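Local coordinates for nonribosomal peptide synthase (Streptomyces sp. MJ635-86F5, PDB 5JJP), which adenylates aliphatic beta-amino acids and, as a member of the ANL family of adenylate-forming enzymes, probably uses ATP to do so, at residues 88-93 and 133-138; 113-118 and 228-233; 384-389 and 406-411; 206-211 and 333-338; 42-47 and 61-66. All coordinates share one frame; numbering follows the deposited sequence.

Contact 1: residues 88-93 and 133-138; sequences VLESPA and ALFLQA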
# COMPACT_ATOMS: atom_id res chain seq x y z
N VAL A 88 -11.51 -12.45 0.88
CA VAL A 88 -11.94 -11.06 0.72
C VAL A 88 -12.00 -10.48 2.11
O VAL A 88 -12.74 -10.99 2.94
CB VAL A 88 -13.31 -10.93 0.06
CG1 VAL A 88 -13.69 -9.49 -0.10
CG2 VAL A 88 -13.30 -11.60 -1.29
N LEU A 89 -11.22 -9.45 2.37
CA LEU A 89 -11.18 -8.80 3.66
C LEU A 89 -11.85 -7.40 3.57
O LEU A 89 -11.32 -6.47 2.95
CB LEU A 89 -9.73 -8.70 4.10
CG LEU A 89 -9.42 -8.08 5.43
CD1 LEU A 89 -10.16 -8.82 6.52
CD2 LEU A 89 -7.94 -8.10 5.70
N GLU A 90 -13.05 -7.29 4.14
CA GLU A 90 -13.86 -6.08 3.99
C GLU A 90 -14.02 -5.32 5.30
O GLU A 90 -14.64 -5.82 6.23
CB GLU A 90 -15.22 -6.42 3.44
CG GLU A 90 -16.14 -5.23 3.23
CD GLU A 90 -17.30 -5.58 2.28
OE1 GLU A 90 -17.03 -5.87 1.08
OE2 GLU A 90 -18.49 -5.55 2.72
N SER A 91 -13.44 -4.14 5.35
CA SER A 91 -13.47 -3.36 6.56
C SER A 91 -12.91 -1.98 6.31
O SER A 91 -12.04 -1.80 5.44
CB SER A 91 -12.67 -4.06 7.67
OG SER A 91 -12.42 -3.24 8.81
N PRO A 92 -13.43 -0.98 7.04
CA PRO A 92 -12.63 0.22 7.04
C PRO A 92 -11.27 -0.09 7.68
O PRO A 92 -11.15 -1.03 8.43
CB PRO A 92 -13.46 1.21 7.86
CG PRO A 92 -14.32 0.36 8.72
CD PRO A 92 -14.58 -0.88 7.95
N ALA A 93 -10.27 0.72 7.36
CA ALA A 93 -8.95 0.63 7.98
C ALA A 93 -9.01 0.90 9.49
O ALA A 93 -9.22 2.01 9.90
CB ALA A 93 -8.00 1.62 7.32
N ALA A 133 -12.22 -18.48 -0.86
CA ALA A 133 -12.82 -19.43 0.02
C ALA A 133 -13.48 -18.78 1.24
O ALA A 133 -14.28 -19.43 1.90
CB ALA A 133 -11.78 -20.40 0.49
N LEU A 134 -13.15 -17.52 1.51
CA LEU A 134 -13.67 -16.85 2.72
C LEU A 134 -13.91 -15.37 2.49
O LEU A 134 -13.10 -14.67 1.87
CB LEU A 134 -12.67 -17.04 3.85
CG LEU A 134 -13.04 -16.48 5.24
CD1 LEU A 134 -14.22 -17.21 5.86
CD2 LEU A 134 -11.86 -16.59 6.15
N PHE A 135 -15.05 -14.89 2.93
CA PHE A 135 -15.35 -13.48 2.98
C PHE A 135 -15.28 -13.09 4.45
O PHE A 135 -16.07 -13.54 5.26
CB PHE A 135 -16.73 -13.21 2.44
CG PHE A 135 -17.15 -11.75 2.50
CD1 PHE A 135 -16.80 -10.89 1.50
CD2 PHE A 135 -17.90 -11.25 3.59
CE1 PHE A 135 -17.19 -9.58 1.53
CE2 PHE A 135 -18.31 -9.94 3.62
CZ PHE A 135 -17.95 -9.11 2.57
N LEU A 136 -14.30 -12.26 4.78
CA LEU A 136 -13.96 -11.94 6.18
C LEU A 136 -14.23 -10.45 6.42
O LEU A 136 -13.56 -9.63 5.83
CB LEU A 136 -12.49 -12.21 6.38
CG LEU A 136 -11.93 -11.85 7.74
CD1 LEU A 136 -12.77 -12.48 8.85
CD2 LEU A 136 -10.49 -12.29 7.86
N GLN A 137 -15.27 -10.12 7.18
CA GLN A 137 -15.68 -8.73 7.32
C GLN A 137 -15.58 -8.26 8.79
O GLN A 137 -15.43 -9.06 9.67
CB GLN A 137 -17.10 -8.49 6.75
CG GLN A 137 -18.23 -9.12 7.50
CD GLN A 137 -19.58 -8.97 6.80
OE1 GLN A 137 -19.96 -7.88 6.35
NE2 GLN A 137 -20.33 -10.05 6.76
N ALA A 138 -15.73 -6.96 9.01
CA ALA A 138 -15.64 -6.37 10.33
C ALA A 138 -16.75 -6.86 11.22
O ALA A 138 -17.73 -7.37 10.73
CB ALA A 138 -15.71 -4.86 10.24
O HOH W 1 -16.83 -4.73 7.16
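Strands 87-90 and 134-138 run parallel in a mixed five-stranded sheet. Strand 87-90 lies between strands 111-114 and 134-138, all three parallel; the order 2-1-3 is the one seen in flavodoxin-like sheets. The backbone ladder is regular at first. V88 N donates to L134 O at 2.9 Å. L136 N donates to V88 O at 2.7 Å, almost along the C=O axis, and E90 N then donates to L136 O.

V88, E90, F135 and Q137 share one face of the sheet, and helix 120-130 covers it through L123. E90 is the long arm here. Its CG lies anti to the backbone N (chi1 -179°) and the chain stays extended beyond it. E90 CB starts beside the ring, 3.9 Å from F135 CZ. E90 CD comes to 3.6 Å from the same CZ. The carboxylate reaches the ring edge, with OE2 in the ring plane, and stands nearly perpendicular to the ring (87°). OE2 forms a salt bridge with R143, which would hold the charge in this buried place. Q137 OE1 accepts from the backbone N of R143, so one loop residue serves both polar tips. V88 CG1 packs obliquely on F135.

L89 and L136 point to the other face, side by side, with L89 CD1 3.7 Å from L136 CG. The ladder loosens at its end. A138 N makes only a weak bond to E90 O, at 3.2 Å, and a water bridges the same two atoms, donating to E90 O at 2.6 Å.

Contact 2: residues 113-118 and 228-233; sequences PTIPET and PFSFDF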
# COMPACT_ATOMS: atom_id res chain seq x y z
N PRO A 113 -8.46 -6.61 -0.40
CA PRO A 113 -9.05 -5.64 0.53
C PRO A 113 -10.21 -4.90 -0.08
O PRO A 113 -10.16 -4.47 -1.21
CB PRO A 113 -7.89 -4.69 0.82
CG PRO A 113 -7.10 -4.72 -0.44
CD PRO A 113 -7.20 -6.11 -1.00
N THR A 114 -11.27 -4.76 0.71
CA THR A 114 -12.52 -4.19 0.23
C THR A 114 -13.08 -3.30 1.34
O THR A 114 -12.71 -3.46 2.52
CB THR A 114 -13.40 -5.41 -0.16
OG1 THR A 114 -13.20 -5.73 -1.55
CG2 THR A 114 -14.77 -5.19 0.03
N ILE A 115 -13.96 -2.38 1.01
CA ILE A 115 -14.72 -1.68 2.04
C ILE A 115 -16.21 -1.89 1.87
O ILE A 115 -16.65 -2.32 0.79
CB ILE A 115 -14.39 -0.19 2.06
CG1 ILE A 115 -14.54 0.42 0.66
CG2 ILE A 115 -12.96 -0.01 2.56
CD1 ILE A 115 -14.54 1.95 0.66
N PRO A 116 -16.97 -1.66 2.96
CA PRO A 116 -18.43 -1.82 2.90
C PRO A 116 -19.09 -1.10 1.73
O PRO A 116 -20.07 -1.62 1.16
CB PRO A 116 -18.91 -1.25 4.25
CG PRO A 116 -17.75 -1.50 5.18
CD PRO A 116 -16.52 -1.32 4.33
N GLU A 117 -18.54 0.05 1.35
CA GLU A 117 -19.08 0.90 0.29
C GLU A 117 -18.70 0.42 -1.09
O GLU A 117 -19.10 1.02 -2.08
CB GLU A 117 -18.60 2.33 0.50
CG GLU A 117 -19.11 2.99 1.80
CD GLU A 117 -18.31 2.63 3.04
OE1 GLU A 117 -17.18 2.15 2.94
OE2 GLU A 117 -18.84 2.80 4.16
N THR A 118 -17.82 -0.56 -1.18
CA THR A 118 -17.47 -1.12 -2.47
C THR A 118 -18.77 -1.69 -3.12
O THR A 118 -19.44 -2.55 -2.52
CB THR A 118 -16.45 -2.27 -2.34
OG1 THR A 118 -15.23 -1.80 -1.74
CG2 THR A 118 -16.11 -2.84 -3.72
N PRO A 228 -8.78 5.05 1.61
CA PRO A 228 -9.62 3.94 2.13
C PRO A 228 -8.97 2.59 1.95
O PRO A 228 -8.06 2.43 1.13
CB PRO A 228 -10.87 4.00 1.27
CG PRO A 228 -10.87 5.35 0.62
CD PRO A 228 -9.42 5.73 0.47
N PHE A 229 -9.43 1.62 2.74
CA PHE A 229 -8.82 0.29 2.81
C PHE A 229 -8.82 -0.48 1.46
O PHE A 229 -7.92 -1.31 1.21
CB PHE A 229 -9.51 -0.54 3.89
CG PHE A 229 -8.83 -1.85 4.20
CD1 PHE A 229 -7.61 -1.88 4.84
CD2 PHE A 229 -9.43 -3.07 3.87
CE1 PHE A 229 -6.99 -3.09 5.14
CE2 PHE A 229 -8.81 -4.27 4.13
CZ PHE A 229 -7.60 -4.30 4.78
N SER A 230 -9.78 -0.17 0.61
CA SER A 230 -9.86 -0.80 -0.70
C SER A 230 -8.75 -0.28 -1.61
O SER A 230 -8.62 -0.74 -2.74
CB SER A 230 -11.22 -0.49 -1.37
OG SER A 230 -11.49 0.91 -1.35
N PHE A 231 -8.01 0.74 -1.17
CA PHE A 231 -6.95 1.30 -2.00
C PHE A 231 -5.61 0.74 -1.61
O PHE A 231 -5.27 0.61 -0.43
CB PHE A 231 -6.89 2.84 -1.95
CG PHE A 231 -7.97 3.53 -2.75
CD1 PHE A 231 -9.28 3.57 -2.30
CD2 PHE A 231 -7.66 4.20 -3.93
CE1 PHE A 231 -10.26 4.24 -3.02
CE2 PHE A 231 -8.65 4.88 -4.67
CZ PHE A 231 -9.95 4.89 -4.21
N ASP A 232 -4.89 0.35 -2.64
CA ASP A 232 -3.48 -0.06 -2.56
C ASP A 232 -2.63 0.84 -1.62
O ASP A 232 -1.80 0.38 -0.85
CB ASP A 232 -2.96 0.08 -4.00
CG ASP A 232 -1.63 -0.52 -4.18
OD1 ASP A 232 -1.37 -1.55 -3.53
OD2 ASP A 232 -0.84 0.03 -4.96
N PHE A 233 -2.82 2.14 -1.76
CA PHE A 233 -2.06 3.14 -1.00
C PHE A 233 -2.32 3.09 0.51
O PHE A 233 -1.46 3.47 1.29
CB PHE A 233 -2.39 4.55 -1.58
CG PHE A 233 -1.47 5.65 -1.14
CD1 PHE A 233 -0.14 5.40 -0.78
CD2 PHE A 233 -1.93 7.00 -1.13
CE1 PHE A 233 0.68 6.43 -0.37
CE2 PHE A 233 -1.10 8.04 -0.75
CZ PHE A 233 0.20 7.76 -0.37
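The ring of F229 is the main flat group. At its edge, in the ring plane, sits T114 O, 3.6 Å from CD2. P113 approaches the ring obliquely, with its CB 3.5 Å from F229 CE2. The same P113 CB lies 3.4 Å from F229 O, so the proline is wedged between the ring and the backbone of one residue. F229 CG is anti to the backbone N (chi1 -171°), which carries the ring out along strand 111-114, where it also touches L89.

I115 and F229 slide past each other in opposite directions. I115 CG2 rests 3.7 Å from F229 CB. I115 CG1 takes the crowded place between its own backbone N and carbonyl carbon (chi1 52°). From there it meets S230 OG at 3.7 Å. S230 OG occupies the same crowded position on its own residue (chi1 51°).

Two type I turns face each other here. One, I115 to T118, follows the edge strand 111-114 of the five-stranded sheet. The other, P228 to F231, ends at the N-cap residue F231 of helix 232-243. The contact thus joins the loop after edge strand 111-114 to the loop that follows strand 222-225 of the six-stranded sheet. In related adenylation domains the start of this helix borders the amino acid pocket.

I115 O is gripped twice, by T118 N and by T118 OG1, each at 2.9 Å; the hydroxyl comes in the carbonyl plane, on a lone pair. T118 O in turn accepts from R143 NH2. T114 N and T114 O hold the strand to L89 and S91.

Contact 3: residues 384-389 and 406-411; sequences YLRSPA and VPDPLL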
# COMPACT_ATOMS: atom_id res chain seq x y z
N TYR A 384 9.72 1.48 -18.84
CA TYR A 384 9.93 0.10 -18.40
C TYR A 384 10.60 0.11 -17.01
O TYR A 384 11.61 0.77 -16.81
CB TYR A 384 10.85 -0.68 -19.33
CG TYR A 384 10.27 -1.06 -20.68
CD1 TYR A 384 9.36 -0.24 -21.36
CD2 TYR A 384 10.71 -2.21 -21.33
CE1 TYR A 384 8.88 -0.58 -22.63
CE2 TYR A 384 10.23 -2.57 -22.58
CZ TYR A 384 9.34 -1.75 -23.24
OH TYR A 384 8.85 -2.10 -24.46
N LEU A 385 9.98 -0.61 -16.05
CA LEU A 385 10.45 -0.66 -14.66
C LEU A 385 11.13 -2.00 -14.35
O LEU A 385 10.56 -3.06 -14.51
CB LEU A 385 9.30 -0.40 -13.72
CG LEU A 385 9.55 -0.48 -12.23
CD1 LEU A 385 10.42 0.64 -11.68
CD2 LEU A 385 8.20 -0.44 -11.57
N ARG A 386 12.39 -1.90 -13.95
CA ARG A 386 13.18 -3.01 -13.52
C ARG A 386 13.20 -2.92 -11.98
O ARG A 386 13.74 -1.98 -11.42
CB ARG A 386 14.58 -2.86 -14.09
CG ARG A 386 15.54 -3.97 -13.75
CD ARG A 386 16.94 -3.65 -14.22
NE ARG A 386 16.97 -3.31 -15.65
CZ ARG A 386 17.11 -4.22 -16.63
NH1 ARG A 386 17.23 -5.52 -16.36
NH2 ARG A 386 17.16 -3.82 -17.86
N SER A 387 12.65 -3.92 -11.30
CA SER A 387 12.54 -3.85 -9.87
C SER A 387 12.21 -5.18 -9.22
O SER A 387 11.34 -5.90 -9.71
CB SER A 387 11.40 -2.86 -9.53
OG SER A 387 11.06 -2.89 -8.14
N PRO A 388 12.75 -5.42 -8.02
CA PRO A 388 12.33 -6.55 -7.24
C PRO A 388 10.90 -6.48 -6.68
O PRO A 388 10.36 -7.47 -6.20
CB PRO A 388 13.36 -6.57 -6.10
CG PRO A 388 13.75 -5.15 -5.90
CD PRO A 388 13.71 -4.57 -7.28
N ALA A 389 10.29 -5.31 -6.74
CA ALA A 389 8.94 -5.10 -6.22
C ALA A 389 7.80 -5.37 -7.19
O ALA A 389 6.64 -5.15 -6.85
CB ALA A 389 8.85 -3.70 -5.67
N VAL A 406 7.86 -8.55 -19.41
CA VAL A 406 8.57 -8.95 -20.58
C VAL A 406 10.04 -9.20 -20.34
O VAL A 406 10.65 -8.64 -19.42
CB VAL A 406 8.38 -7.96 -21.71
CG1 VAL A 406 6.92 -7.64 -21.89
CG2 VAL A 406 9.15 -6.69 -21.43
N PRO A 407 10.64 -10.05 -21.19
CA PRO A 407 12.08 -10.27 -21.08
C PRO A 407 12.84 -8.96 -21.15
O PRO A 407 12.48 -8.07 -21.93
CB PRO A 407 12.40 -11.11 -22.33
CG PRO A 407 11.14 -11.84 -22.63
CD PRO A 407 10.06 -10.80 -22.33
N ASP A 408 13.84 -8.81 -20.28
CA ASP A 408 14.68 -7.63 -20.27
C ASP A 408 15.12 -7.30 -21.70
O ASP A 408 15.83 -8.07 -22.33
CB ASP A 408 15.89 -7.94 -19.41
CG ASP A 408 16.86 -6.80 -19.30
OD1 ASP A 408 16.63 -5.71 -19.83
OD2 ASP A 408 17.89 -7.02 -18.64
N PRO A 409 14.69 -6.14 -22.23
CA PRO A 409 15.03 -5.85 -23.63
C PRO A 409 16.54 -5.69 -23.87
O PRO A 409 17.00 -5.92 -24.98
CB PRO A 409 14.28 -4.57 -23.91
CG PRO A 409 14.08 -3.95 -22.56
CD PRO A 409 13.87 -5.09 -21.63
N LEU A 410 17.30 -5.34 -22.84
CA LEU A 410 18.72 -5.21 -22.98
C LEU A 410 19.45 -6.53 -22.85
O LEU A 410 20.62 -6.63 -23.23
CB LEU A 410 19.28 -4.28 -21.92
CG LEU A 410 18.63 -2.91 -21.89
CD1 LEU A 410 19.29 -2.06 -20.82
CD2 LEU A 410 18.72 -2.29 -23.26
N LEU A 411 18.78 -7.55 -22.31
CA LEU A 411 19.43 -8.82 -22.06
C LEU A 411 18.40 -9.92 -21.85
O LEU A 411 18.29 -10.49 -20.76
CB LEU A 411 20.37 -8.71 -20.86
CG LEU A 411 21.49 -9.75 -20.78
CD1 LEU A 411 22.42 -9.61 -21.97
CD2 LEU A 411 22.27 -9.58 -19.49
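R386 leaves its strand with CG anti to the backbone N (chi1 -179°), stays extended, then bends at chi3 (-53°). The bend brings the guanidinium around to D408. D408 CG is likewise anti to its backbone N, and its carboxylate comes to meet the arginine. The grip is end-on and uses two nitrogens. R386 NH1 donates to D408 OD2 at 2.8 Å, and R386 NH2 donates to D408 OD1, also at 2.8 Å. The acid lies near the guanidinium plane, but both oxygens are met from above the carboxylate plane. The two groups are therefore not coplanar; their planes are 68° apart.

Strands 381-386 and 405-407 both pair antiparallel with the long strand 417-427, in the five-stranded antiparallel sheet. The salt bridge ties the end of the first to the loop after the second. Q416 bonds to the backbone of D408 and also touches the side chain of R386.

D408 OD1 has a second donor, L410 N at 3.1 Å, which makes an Asx turn. The L410 N bond helps to hold the carboxylate that R386 uses. A type I turn from D408 to L411 is closed by L411 N and D408 O at 3.0 Å. L410 CD1 lies 4.0 Å from R386 NH2. Beside the ion pair, P409 CG meets Y384 CD2 obliquely at 4.0 Å, and the Y384 ring stacks with Y367.

Contact 4: residues 206-211 and 333-338; sequences AFHRGI and ESMAAS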
# COMPACT_ATOMS: atom_id res chain seq x y z
N ALA A 206 10.34 -6.12 -0.79
CA ALA A 206 11.46 -5.43 -1.50
C ALA A 206 11.14 -3.95 -1.64
O ALA A 206 12.00 -3.12 -1.56
CB ALA A 206 11.69 -6.08 -2.86
N PHE A 207 9.87 -3.65 -1.85
CA PHE A 207 9.41 -2.32 -1.87
C PHE A 207 9.73 -1.57 -0.54
O PHE A 207 10.32 -0.52 -0.56
CB PHE A 207 7.94 -2.28 -2.14
CG PHE A 207 7.38 -0.90 -2.14
CD1 PHE A 207 7.68 -0.03 -3.16
CD2 PHE A 207 6.61 -0.44 -1.06
CE1 PHE A 207 7.22 1.29 -3.13
CE2 PHE A 207 6.14 0.85 -1.04
CZ PHE A 207 6.43 1.71 -2.08
N HIS A 208 9.28 -2.10 0.59
CA HIS A 208 9.50 -1.44 1.86
C HIS A 208 11.00 -1.33 2.16
O HIS A 208 11.45 -0.30 2.61
CB HIS A 208 8.74 -2.18 2.95
CG HIS A 208 7.28 -2.09 2.76
ND1 HIS A 208 6.62 -0.88 2.78
CD2 HIS A 208 6.37 -3.02 2.39
CE1 HIS A 208 5.35 -1.08 2.50
NE2 HIS A 208 5.17 -2.36 2.24
N ARG A 209 11.76 -2.37 1.84
CA ARG A 209 13.19 -2.30 2.03
C ARG A 209 13.82 -1.13 1.29
O ARG A 209 14.66 -0.40 1.83
CB ARG A 209 13.86 -3.59 1.56
CG ARG A 209 13.78 -4.75 2.52
CD ARG A 209 14.90 -5.72 2.11
NE ARG A 209 14.53 -6.44 0.95
CZ ARG A 209 15.15 -6.52 -0.23
NH1 ARG A 209 16.36 -6.02 -0.48
NH2 ARG A 209 14.51 -7.23 -1.18
N GLY A 210 13.48 -1.01 0.01
CA GLY A 210 13.99 0.08 -0.80
C GLY A 210 13.55 1.43 -0.23
O GLY A 210 14.38 2.32 -0.07
N ILE A 211 12.25 1.59 0.05
CA ILE A 211 11.75 2.89 0.44
C ILE A 211 12.34 3.38 1.80
O ILE A 211 12.68 4.53 1.92
CB ILE A 211 10.21 2.89 0.44
CG1 ILE A 211 9.68 2.88 -1.01
CG2 ILE A 211 9.65 4.12 1.13
CD1 ILE A 211 9.89 4.18 -1.79
N GLU A 333 1.00 -2.31 -9.76
CA GLU A 333 1.85 -3.40 -10.16
C GLU A 333 3.16 -3.43 -9.45
O GLU A 333 3.81 -4.49 -9.47
CB GLU A 333 2.07 -3.41 -11.67
CG GLU A 333 0.88 -3.99 -12.47
CD GLU A 333 -0.21 -2.95 -12.78
OE1 GLU A 333 -0.21 -1.85 -12.17
OE2 GLU A 333 -1.04 -3.23 -13.68
N SER A 334 3.60 -2.32 -8.87
CA SER A 334 4.83 -2.33 -8.04
C SER A 334 4.65 -1.67 -6.67
O SER A 334 5.62 -1.51 -5.91
CB SER A 334 5.99 -1.64 -8.74
OG SER A 334 5.66 -0.29 -9.02
N MET A 335 3.40 -1.37 -6.36
CA MET A 335 3.00 -0.43 -5.29
C MET A 335 3.41 0.98 -5.57
O MET A 335 2.57 1.85 -5.60
CB MET A 335 3.47 -0.88 -3.91
CG MET A 335 2.92 0.03 -2.82
SD MET A 335 2.80 -0.76 -1.20
CE MET A 335 1.13 -1.45 -1.22
N ALA A 336 4.71 1.21 -5.80
CA ALA A 336 5.23 2.48 -6.27
C ALA A 336 6.57 2.22 -6.91
O ALA A 336 7.06 1.09 -6.88
CB ALA A 336 5.38 3.50 -5.13
N ALA A 337 7.14 3.26 -7.52
CA ALA A 337 8.34 3.12 -8.35
C ALA A 337 9.38 4.19 -8.06
O ALA A 337 10.57 3.95 -8.21
CB ALA A 337 7.94 3.11 -9.85
N SER A 338 8.95 5.40 -7.72
CA SER A 338 9.89 6.47 -7.44
C SER A 338 9.32 7.44 -6.46
O SER A 338 8.11 7.63 -6.37
CB SER A 338 10.27 7.25 -8.71
OG SER A 338 9.23 8.15 -9.07
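A Met-aromatic contact joins helix 201-212 to the loop that carries the end of the Y-G-A-T-E signature, a core motif of adenylation domains. E333 is the last residue of that signature, and M335 follows shortly after. M335 has a positive phi (66°), and its CG is anti to the backbone N, so the side chain crosses F207 at about a right angle. M335 CG lies over one face of the F207 ring, 4.1 Å from the centroid and 23° off the normal, a CH-pi contact. M335 SD is more oblique, 3.7 Å from F207 CE2. I211 CG1 covers the opposite face, so the ring is held between the loop and its own helix. H208 CE1 lies at the ring edge, in plane. A336 CB comes obliquely to 3.5 Å from F207 CE1, and S334 O lies 3.7 Å from F207 CD1. Within the loop, S334 OG makes a weak bond to A336 O. Beyond it, A337 and S338 both face Y329 in a classic beta bulge, where strand 338-341 starts along strand 324-329. Helix 232-243 packs on H208 and I211, helix 31-37 touches H208, and A389 approaches F207 from the loop after strand 381-386.

Contact 5: residues 42-47 and 61-66; sequences TPDKPA and SYRQLE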
# COMPACT_ATOMS: atom_id res chain seq x y z
N THR A 42 10.39 -1.76 20.34
CA THR A 42 9.46 -0.84 21.01
C THR A 42 8.09 -1.47 21.12
O THR A 42 7.10 -0.91 20.64
CB THR A 42 9.32 0.52 20.26
OG1 THR A 42 8.82 0.33 18.91
CG2 THR A 42 10.67 1.27 20.19
N PRO A 43 8.00 -2.64 21.81
CA PRO A 43 6.71 -3.34 21.91
C PRO A 43 5.56 -2.53 22.47
O PRO A 43 4.40 -2.78 22.12
CB PRO A 43 6.99 -4.53 22.84
CG PRO A 43 8.44 -4.48 23.16
CD PRO A 43 8.96 -3.12 22.82
N ASP A 44 5.84 -1.58 23.34
CA ASP A 44 4.72 -0.91 23.99
C ASP A 44 4.39 0.42 23.37
O ASP A 44 3.42 1.04 23.76
CB ASP A 44 5.00 -0.77 25.49
CG ASP A 44 5.09 -2.13 26.19
OD1 ASP A 44 4.21 -3.01 25.99
OD2 ASP A 44 6.03 -2.30 27.00
N LYS A 45 5.19 0.87 22.41
CA LYS A 45 4.86 2.04 21.59
C LYS A 45 3.56 1.81 20.83
O LYS A 45 3.27 0.69 20.43
CB LYS A 45 5.98 2.28 20.58
CG LYS A 45 5.72 3.35 19.52
CD LYS A 45 6.86 3.37 18.53
CE LYS A 45 7.18 4.75 17.95
NZ LYS A 45 6.20 5.45 17.08
N PRO A 46 2.78 2.88 20.59
CA PRO A 46 1.60 2.78 19.75
C PRO A 46 1.93 2.46 18.27
O PRO A 46 2.72 3.15 17.65
CB PRO A 46 0.96 4.16 19.87
CG PRO A 46 1.51 4.74 21.13
CD PRO A 46 2.91 4.21 21.22
N ALA A 47 1.28 1.44 17.73
CA ALA A 47 1.44 1.00 16.34
C ALA A 47 0.36 1.60 15.52
O ALA A 47 0.60 2.10 14.43
CB ALA A 47 1.34 -0.52 16.28
N SER A 61 -0.73 -0.96 20.80
CA SER A 61 0.71 -1.07 20.74
C SER A 61 1.17 -2.14 19.76
O SER A 61 0.41 -3.01 19.41
CB SER A 61 1.31 -1.35 22.14
OG SER A 61 0.93 -2.63 22.57
N TYR A 62 2.44 -2.07 19.36
CA TYR A 62 3.05 -3.11 18.59
C TYR A 62 2.77 -4.46 19.19
O TYR A 62 2.37 -5.38 18.48
CB TYR A 62 4.57 -2.88 18.47
CG TYR A 62 4.86 -1.97 17.32
CD1 TYR A 62 4.98 -2.50 16.03
CD2 TYR A 62 4.86 -0.61 17.46
CE1 TYR A 62 5.15 -1.68 14.94
CE2 TYR A 62 5.07 0.20 16.38
CZ TYR A 62 5.22 -0.37 15.10
OH TYR A 62 5.43 0.38 13.99
N ARG A 63 2.94 -4.57 20.51
CA ARG A 63 2.79 -5.85 21.16
C ARG A 63 1.36 -6.34 21.08
O ARG A 63 1.14 -7.53 20.80
CB ARG A 63 3.20 -5.78 22.62
CG ARG A 63 3.09 -7.11 23.34
CD ARG A 63 3.19 -6.97 24.85
NE ARG A 63 4.29 -6.14 25.31
CZ ARG A 63 5.54 -6.55 25.55
NH1 ARG A 63 5.92 -7.79 25.30
NH2 ARG A 63 6.44 -5.67 26.04
N GLN A 64 0.42 -5.42 21.33
CA GLN A 64 -0.96 -5.75 21.23
C GLN A 64 -1.36 -6.11 19.81
O GLN A 64 -2.22 -6.94 19.63
CB GLN A 64 -1.86 -4.59 21.68
CG GLN A 64 -1.73 -4.33 23.16
CD GLN A 64 -2.44 -3.07 23.61
OE1 GLN A 64 -2.36 -2.02 22.97
NE2 GLN A 64 -3.04 -3.15 24.78
N LEU A 65 -0.79 -5.43 18.82
CA LEU A 65 -1.18 -5.67 17.44
C LEU A 65 -0.75 -7.08 17.04
O LEU A 65 -1.51 -7.79 16.44
CB LEU A 65 -0.56 -4.61 16.52
CG LEU A 65 -0.83 -4.72 15.02
CD1 LEU A 65 -2.29 -4.63 14.69
CD2 LEU A 65 -0.09 -3.60 14.33
N GLU A 66 0.45 -7.48 17.43
CA GLU A 66 0.88 -8.83 17.18
C GLU A 66 0.05 -9.85 17.89
O GLU A 66 -0.21 -10.92 17.36
CB GLU A 66 2.31 -9.04 17.62
CG GLU A 66 3.29 -8.29 16.79
CD GLU A 66 4.64 -8.95 16.79
OE1 GLU A 66 5.60 -8.33 17.28
OE2 GLU A 66 4.70 -10.12 16.37
O HOH W 2 1.34 -2.92 25.21
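The inner half of this contact is close-packed around Y62. A47 CB sits over the centre of the Y62 ring, 3.7 Å from its centroid and 11° off the normal, a CH-pi contact. L65 CD2 closes on the same A47 CB at 3.9 Å. Helix 232-243 reaches this spot through L242, which touches both A47 and L65. Y62 OH, at the far end of the ring, has two carbonyls within bonding distance, A246 O, its main partner, and L242 O, which must share its one proton.

The backbone is as tight. Y62 N donates to K45 O at 3.1 Å, nearly along the C=O axis. R63 N donates to P43 O at 2.8 Å, on a lone pair in the carbonyl plane. These two N-H groups belong to the first turn of helix 62-77, so the loop carbonyls satisfy them. S61 and Q64 add a capping box: Q64 N donates to S61 OG at 3.1 Å, and S61 N to Q64 OE1 at 2.9 Å. S61 is also the end of strand 57-61 and faces P46 as an antiparallel, non-hydrogen-bonded pair. The two-stranded sheet thus passes straight into the helix.

The outer side is looser and more exposed. R63 bends at chi3 and lies alongside D44. Its NE donates to D44 OD1 at 3.2 Å in a salt bridge, from above the carboxylate plane, and NH2 adds a weak bond to the same oxygen. P43 CB lies over one face of the guanidinium, 3.4 Å from R63 NH2. A water also donates to D44 OD1 and links it to S61 OG.

Overall arrangement
Contact 5 comes first along the chain. Contacts 1 and 2 then alternate, contacts 2 and 4 likewise, and contact 3 comes last. Contacts 1 and 2 share the five-stranded sheet, with centres about 10 Å apart, and touch where L89 and S91 pair with T114. Contact 2 leads into helix 232-243, and D232 touches M335 of contact 4, though the two centres are about 20 Å apart. The centres of contacts 3 and 4 are about 15 Å apart, and A389 meets F207. The antiparallel sheet that holds strand 381-386 is thereby joined to helix 201-212. The centres of contacts 5 and 3 are about 38 Å apart, on opposite sides of the chain's centre. Contacts 1, 2, 4 and 3 thus form a chain of touching sites across the layered sandwich.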